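Local atomic coordinates of cystalysin (Treponema denticola, PDB entry 1C7N), a protein that belongs to the class I and II aminotransferase family and carries pyridoxal-5'-phosphate, with two chains in its assembly. Residues K76-M79 with K80-Q84; D86-T89 with D90-I93. All coordinates share one frame; numbering follows the deposited sequence.

Contact 1 (76-79 with 80-84) lies in the last turns of helix 69-83, and contact 2 (86-89 with 90-93) follows it in the chain, on the way into strand 92-95. Strand 92-95 is an outermost strand of the seven-stranded mixed sheet within this chain. Both are partly buried: contact 1 buries Trp78, Met79 and His83 beside exposed charged residues, contact 2 buries Ile87 and Ile92. Contact 1 mixes a surface salt bridge with an indole held against an arginine. Contact 2 relies on a tight turn and an indole under the backbone, without a salt bridge. The two also touch: Lys76 NZ lies 2.9 Å from Ile87 O, probably a hydrogen bond, and Met79 packs on Ile87.

Contact 1: K76-M79 with K80-Q84; sequences KKWM and KDRHQ
Lys77 and Asp81, one helical turn apart, form a salt bridge. Lys77 NZ lies 2.7 Å from Asp81 OD2 and uses the syn lone pair of that oxygen. The lysine chain runs extended as far as CE, and its last torsion (chi4 -57°) turns NZ onto the carboxylate. Behind this pair run the helical i to i+4 bonds. Asp81 N donates to Lys77 O at 2.9 Å, and Arg82 N to Trp78 O at 2.9 Å. His83 N reaches Met79 O at 3.0 Å. This last bond is more bent than those two (N-H...O 136°), and Gln84 then leaves helical geometry with positive phi.

Arg82 lies over one face of the Trp78 indole. Arg82 CG sits 3.6 Å from the centroid of the Trp78 six-membered ring, nearly on the ring normal, in a CH-pi contact. The bend at chi2 (-84°) lets the chain continue across the same face, where Arg82 NE is 3.6 Å from Trp78 CH2. The guanidinium is close to parallel with the indole. His83 meets the indole obliquely, with His83 CE1 4.1 Å from Trp78 NE1.

Trp78 NE1 is hydrogen-bonded to Asp208 OD1, and its ring stacks with Tyr285. His83 NE2 is hydrogen-bonded to Phe207 O, and its ring stacks with Phe207. The buried His83 ND1 has no partner in the model. Two ring nitrogens thus join this part of the helix to the 207-208 loop, while the exposed Lys77, Asp81 and Arg82 make a salt bridge and a cover over one face of the buried Trp78.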
loop_
_atom_site.group_PDB
_atom_site.type_symbol
_atom_site.label_atom_id
_atom_site.label_comp_id
_atom_site.label_asym_id
_atom_site.label_seq_id
_atom_site.Cartn_x
_atom_site.Cartn_y
_atom_site.Cartn_z
ATOM N N LYS A 76 7.923 -14.963 12.435
ATOM C CA LYS A 76 9.088 -15.337 13.230
ATOM C C LYS A 76 9.302 -16.850 13.128
ATOM O O LYS A 76 10.434 -17.324 12.988
ATOM C CB LYS A 76 8.861 -14.925 14.691
ATOM C CG LYS A 76 9.870 -15.458 15.707
ATOM C CD LYS A 76 9.520 -14.930 17.107
ATOM C CE LYS A 76 10.111 -15.781 18.227
ATOM N NZ LYS A 76 11.599 -15.798 18.233
ATOM N N LYS A 77 8.208 -17.602 13.189
ATOM C CA LYS A 77 8.273 -19.056 13.102
ATOM C C LYS A 77 8.772 -19.496 11.725
ATOM O O LYS A 77 9.542 -20.444 11.611
ATOM C CB LYS A 77 6.893 -19.664 13.381
ATOM C CG LYS A 77 6.906 -21.177 13.555
ATOM C CD LYS A 77 5.530 -21.710 13.924
ATOM C CE LYS A 77 5.605 -23.133 14.460
ATOM N NZ LYS A 77 6.238 -24.085 13.503
ATOM N N TRP A 78 8.332 -18.809 10.677
ATOM C CA TRP A 78 8.777 -19.149 9.326
ATOM C C TRP A 78 10.294 -18.954 9.205
ATOM O O TRP A 78 10.996 -19.803 8.662
ATOM C CB TRP A 78 8.038 -18.287 8.293
ATOM C CG TRP A 78 8.410 -18.565 6.851
ATOM C CD1 TRP A 78 9.318 -17.886 6.090
ATOM C CD2 TRP A 78 7.846 -19.569 5.999
ATOM N NE1 TRP A 78 9.350 -18.402 4.812
ATOM C CE2 TRP A 78 8.457 -19.436 4.730
ATOM C CE3 TRP A 78 6.881 -20.570 6.183
ATOM C CZ2 TRP A 78 8.132 -20.263 3.649
ATOM C CZ3 TRP A 78 6.558 -21.392 5.107
ATOM C CH2 TRP A 78 7.182 -21.232 3.858
ATOM N N MET A 79 10.805 -17.847 9.728
ATOM C CA MET A 79 12.242 -17.594 9.655
ATOM C C MET A 79 13.027 -18.674 10.388
ATOM O O MET A 79 14.101 -19.073 9.941
ATOM C CB MET A 79 12.592 -16.231 10.248
ATOM C CG MET A 79 11.915 -15.064 9.557
ATOM S SD MET A 79 11.979 -15.168 7.748
ATOM C CE MET A 79 10.673 -14.005 7.339
ATOM N N LYS A 80 12.486 -19.146 11.509
ATOM C CA LYS A 80 13.158 -20.177 12.294
ATOM C C LYS A 80 13.171 -21.527 11.597
ATOM O O LYS A 80 14.230 -22.070 11.306
ATOM C CB LYS A 80 12.494 -20.339 13.665
ATOM C CG LYS A 80 13.108 -21.468 14.485
ATOM C CD LYS A 80 12.384 -21.699 15.801
ATOM C CE LYS A 80 12.976 -22.898 16.537
ATOM N NZ LYS A 80 14.457 -22.772 16.674
ATOM N N ASP A 81 11.985 -22.064 11.334
ATOM C CA ASP A 81 11.854 -23.365 10.687
ATOM C C ASP A 81 12.454 -23.445 9.283
ATOM O O ASP A 81 13.094 -24.430 8.932
ATOM C CB ASP A 81 10.379 -23.768 10.614
ATOM C CG ASP A 81 9.699 -23.769 11.978
ATOM O OD1 ASP A 81 10.405 -23.787 13.006
ATOM O OD2 ASP A 81 8.451 -23.764 12.016
ATOM N N ARG A 82 12.249 -22.404 8.483
ATOM C CA ARG A 82 12.736 -22.391 7.109
ATOM C C ARG A 82 14.156 -21.887 6.891
ATOM O O ARG A 82 14.810 -22.288 5.928
ATOM C CB ARG A 82 11.780 -21.572 6.240
ATOM C CG ARG A 82 10.463 -22.258 5.964
ATOM C CD ARG A 82 10.594 -23.214 4.791
ATOM N NE ARG A 82 9.392 -24.017 4.596
ATOM C CZ ARG A 82 9.079 -24.632 3.460
ATOM N NH1 ARG A 82 9.881 -24.535 2.406
ATOM N NH2 ARG A 82 7.963 -25.347 3.380
ATOM N N HIS A 83 14.641 -21.015 7.769
ATOM C CA HIS A 83 15.978 -20.473 7.585
ATOM C C HIS A 83 16.927 -20.470 8.785
ATOM O O HIS A 83 17.955 -19.796 8.747
ATOM C CB HIS A 83 15.869 -19.051 7.021
ATOM C CG HIS A 83 15.156 -18.978 5.706
ATOM N ND1 HIS A 83 13.801 -18.742 5.603
ATOM C CD2 HIS A 83 15.604 -19.146 4.440
ATOM C CE1 HIS A 83 13.447 -18.765 4.329
ATOM N NE2 HIS A 83 14.523 -19.008 3.604
ATOM N N GLN A 84 16.608 -21.223 9.834
ATOM C CA GLN A 84 17.471 -21.268 11.025
ATOM C C GLN A 84 17.805 -19.838 11.427
ATOM O O GLN A 84 18.930 -19.543 11.832
ATOM C CB GLN A 84 18.791 -21.981 10.722
ATOM C CG GLN A 84 18.678 -23.304 10.014
ATOM C CD GLN A 84 20.014 -23.759 9.452
ATOM O OE1 GLN A 84 20.642 -23.051 8.654
ATOM N NE2 GLN A 84 20.459 -24.942 9.866
#

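Contact 2: D86-T89 with D90-I93; sequences DIQT and DWII. Unlike the reference sequence in segment 86-89: Gln88 (reference Glu).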
loop_
_atom_site.group_PDB
_atom_site.type_symbol
_atom_site.label_atom_id
_atom_site.label_comp_id
_atom_site.label_asym_id
_atom_site.label_seq_id
_atom_site.Cartn_x
_atom_site.Cartn_y
_atom_site.Cartn_z
ATOM N N ASP A 86 16.876 -16.703 13.870
ATOM C CA ASP A 86 16.224 -16.286 15.108
ATOM C C ASP A 86 15.967 -14.778 15.160
ATOM O O ASP A 86 16.888 -13.989 15.379
ATOM C CB ASP A 86 17.091 -16.700 16.302
ATOM C CG ASP A 86 16.386 -16.524 17.632
ATOM O OD1 ASP A 86 17.063 -16.642 18.674
ATOM O OD2 ASP A 86 15.159 -16.277 17.643
ATOM N N ILE A 87 14.718 -14.377 14.947
ATOM C CA ILE A 87 14.368 -12.961 15.004
ATOM C C ILE A 87 13.333 -12.774 16.102
ATOM O O ILE A 87 12.836 -13.747 16.663
ATOM C CB ILE A 87 13.769 -12.457 13.671
ATOM C CG1 ILE A 87 12.404 -13.101 13.423
ATOM C CG2 ILE A 87 14.714 -12.781 12.524
ATOM C CD1 ILE A 87 11.647 -12.516 12.232
ATOM N N GLN A 88 13.020 -11.525 16.421
ATOM C CA GLN A 88 12.015 -11.253 17.439
ATOM C C GLN A 88 10.827 -10.589 16.762
ATOM O O GLN A 88 10.957 -10.035 15.674
ATOM C CB GLN A 88 12.579 -10.346 18.535
ATOM C CG GLN A 88 13.718 -10.971 19.333
ATOM C CD GLN A 88 13.402 -12.379 19.800
ATOM O OE1 GLN A 88 12.293 -12.663 20.251
ATOM N NE2 GLN A 88 14.381 -13.267 19.700
ATOM N N THR A 89 9.670 -10.645 17.408
ATOM C CA THR A 89 8.461 -10.063 16.847
ATOM C C THR A 89 8.540 -8.564 16.583
ATOM O O THR A 89 8.026 -8.082 15.569
ATOM C CB THR A 89 7.254 -10.326 17.763
ATOM O OG1 THR A 89 7.590 -9.948 19.104
ATOM C CG2 THR A 89 6.868 -11.800 17.728
ATOM N N ASP A 90 9.179 -7.823 17.481
ATOM C CA ASP A 90 9.271 -6.384 17.307
ATOM C C ASP A 90 10.327 -5.932 16.301
ATOM O O ASP A 90 10.554 -4.741 16.137
ATOM C CB ASP A 90 9.480 -5.691 18.662
ATOM C CG ASP A 90 10.645 -6.261 19.448
ATOM O OD1 ASP A 90 10.885 -5.774 20.576
ATOM O OD2 ASP A 90 11.317 -7.191 18.948
ATOM N N TRP A 91 10.959 -6.886 15.621
ATOM C CA TRP A 91 11.966 -6.587 14.596
ATOM C C TRP A 91 11.283 -6.404 13.234
ATOM O O TRP A 91 11.873 -5.859 12.300
ATOM C CB TRP A 91 12.946 -7.752 14.448
ATOM C CG TRP A 91 13.947 -7.925 15.538
ATOM C CD1 TRP A 91 13.888 -7.427 16.806
ATOM C CD2 TRP A 91 15.139 -8.714 15.468
ATOM N NE1 TRP A 91 14.972 -7.862 17.534
ATOM C CE2 TRP A 91 15.755 -8.652 16.738
ATOM C CE3 TRP A 91 15.745 -9.470 14.454
ATOM C CZ2 TRP A 91 16.952 -9.319 17.022
ATOM C CZ3 TRP A 91 16.938 -10.137 14.736
ATOM C CH2 TRP A 91 17.528 -10.054 16.014
ATOM N N ILE A 92 10.043 -6.874 13.132
ATOM C CA ILE A 92 9.279 -6.824 11.885
ATOM C C ILE A 92 8.551 -5.517 11.581
ATOM O O ILE A 92 7.654 -5.117 12.317
ATOM C CB ILE A 92 8.216 -7.947 11.852
ATOM C CG1 ILE A 92 8.874 -9.303 12.107
ATOM C CG2 ILE A 92 7.509 -7.972 10.493
ATOM C CD1 ILE A 92 7.872 -10.415 12.336
ATOM N N ILE A 93 8.938 -4.867 10.488
ATOM C CA ILE A 93 8.288 -3.627 10.054
ATOM C C ILE A 93 7.647 -3.919 8.694
ATOM O O ILE A 93 8.293 -4.483 7.804
ATOM C CB ILE A 93 9.297 -2.465 9.911
ATOM C CG1 ILE A 93 9.984 -2.201 11.257
ATOM C CG2 ILE A 93 8.577 -1.208 9.423
ATOM C CD1 ILE A 93 9.028 -1.864 12.393
HETATM O O HOH W 1 6.584 -5.629 14.742
#
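Gln88 O accepts a bond from Trp91 N at 3.1 Å, closing a tight 3-10 turn, and Thr89 O takes a weak one from Ile92 N at 3.4 Å. A water donates to Thr89 O at 3.0 Å and to Ile92 O at 2.7 Å, and so bridges the turn to the start of strand 92-95.

The Trp91 indole lies beneath the chain that leads into this turn. Trp91 CG is anti to its own carbonyl carbon (chi1 -74°), and the ring runs back under Gln88 and Ile87. Gln88 CB sits over the five-membered ring of Trp91, 3.8 Å from its centroid. Ile87 CA lies over the six-membered ring of Trp91 at 4.2 Å from that centroid, nearer the rim. Both are CH-pi contacts on the same face. Ile87 CB adds an apolar touch, 3.7 Å from Trp91 CE3. The Gln88 amide stands almost upright to the indole, 85° between planes, so the glutamine meets the ring through CB and CG and does not stack its amide on it. Ile87 CD1 reaches Ile92 CG1 more loosely, at 4.2 Å.

Ile87 and Ile92 are buried. Both pack on strand 248-251 and on helix 69-83, where Ile92 touches Val75. Trp91 also touches Ile251 and Arg258. Between these segments the hydrogen bonds are backbone to backbone, with one water bridging Thr89 O and Ile92 O; Lys76 NZ is an outside donor to Ile87 O. Aliphatic carbons of Ile87 and Gln88 pack on one indole face where the chain passes from helix 69-83 to strand 92-95.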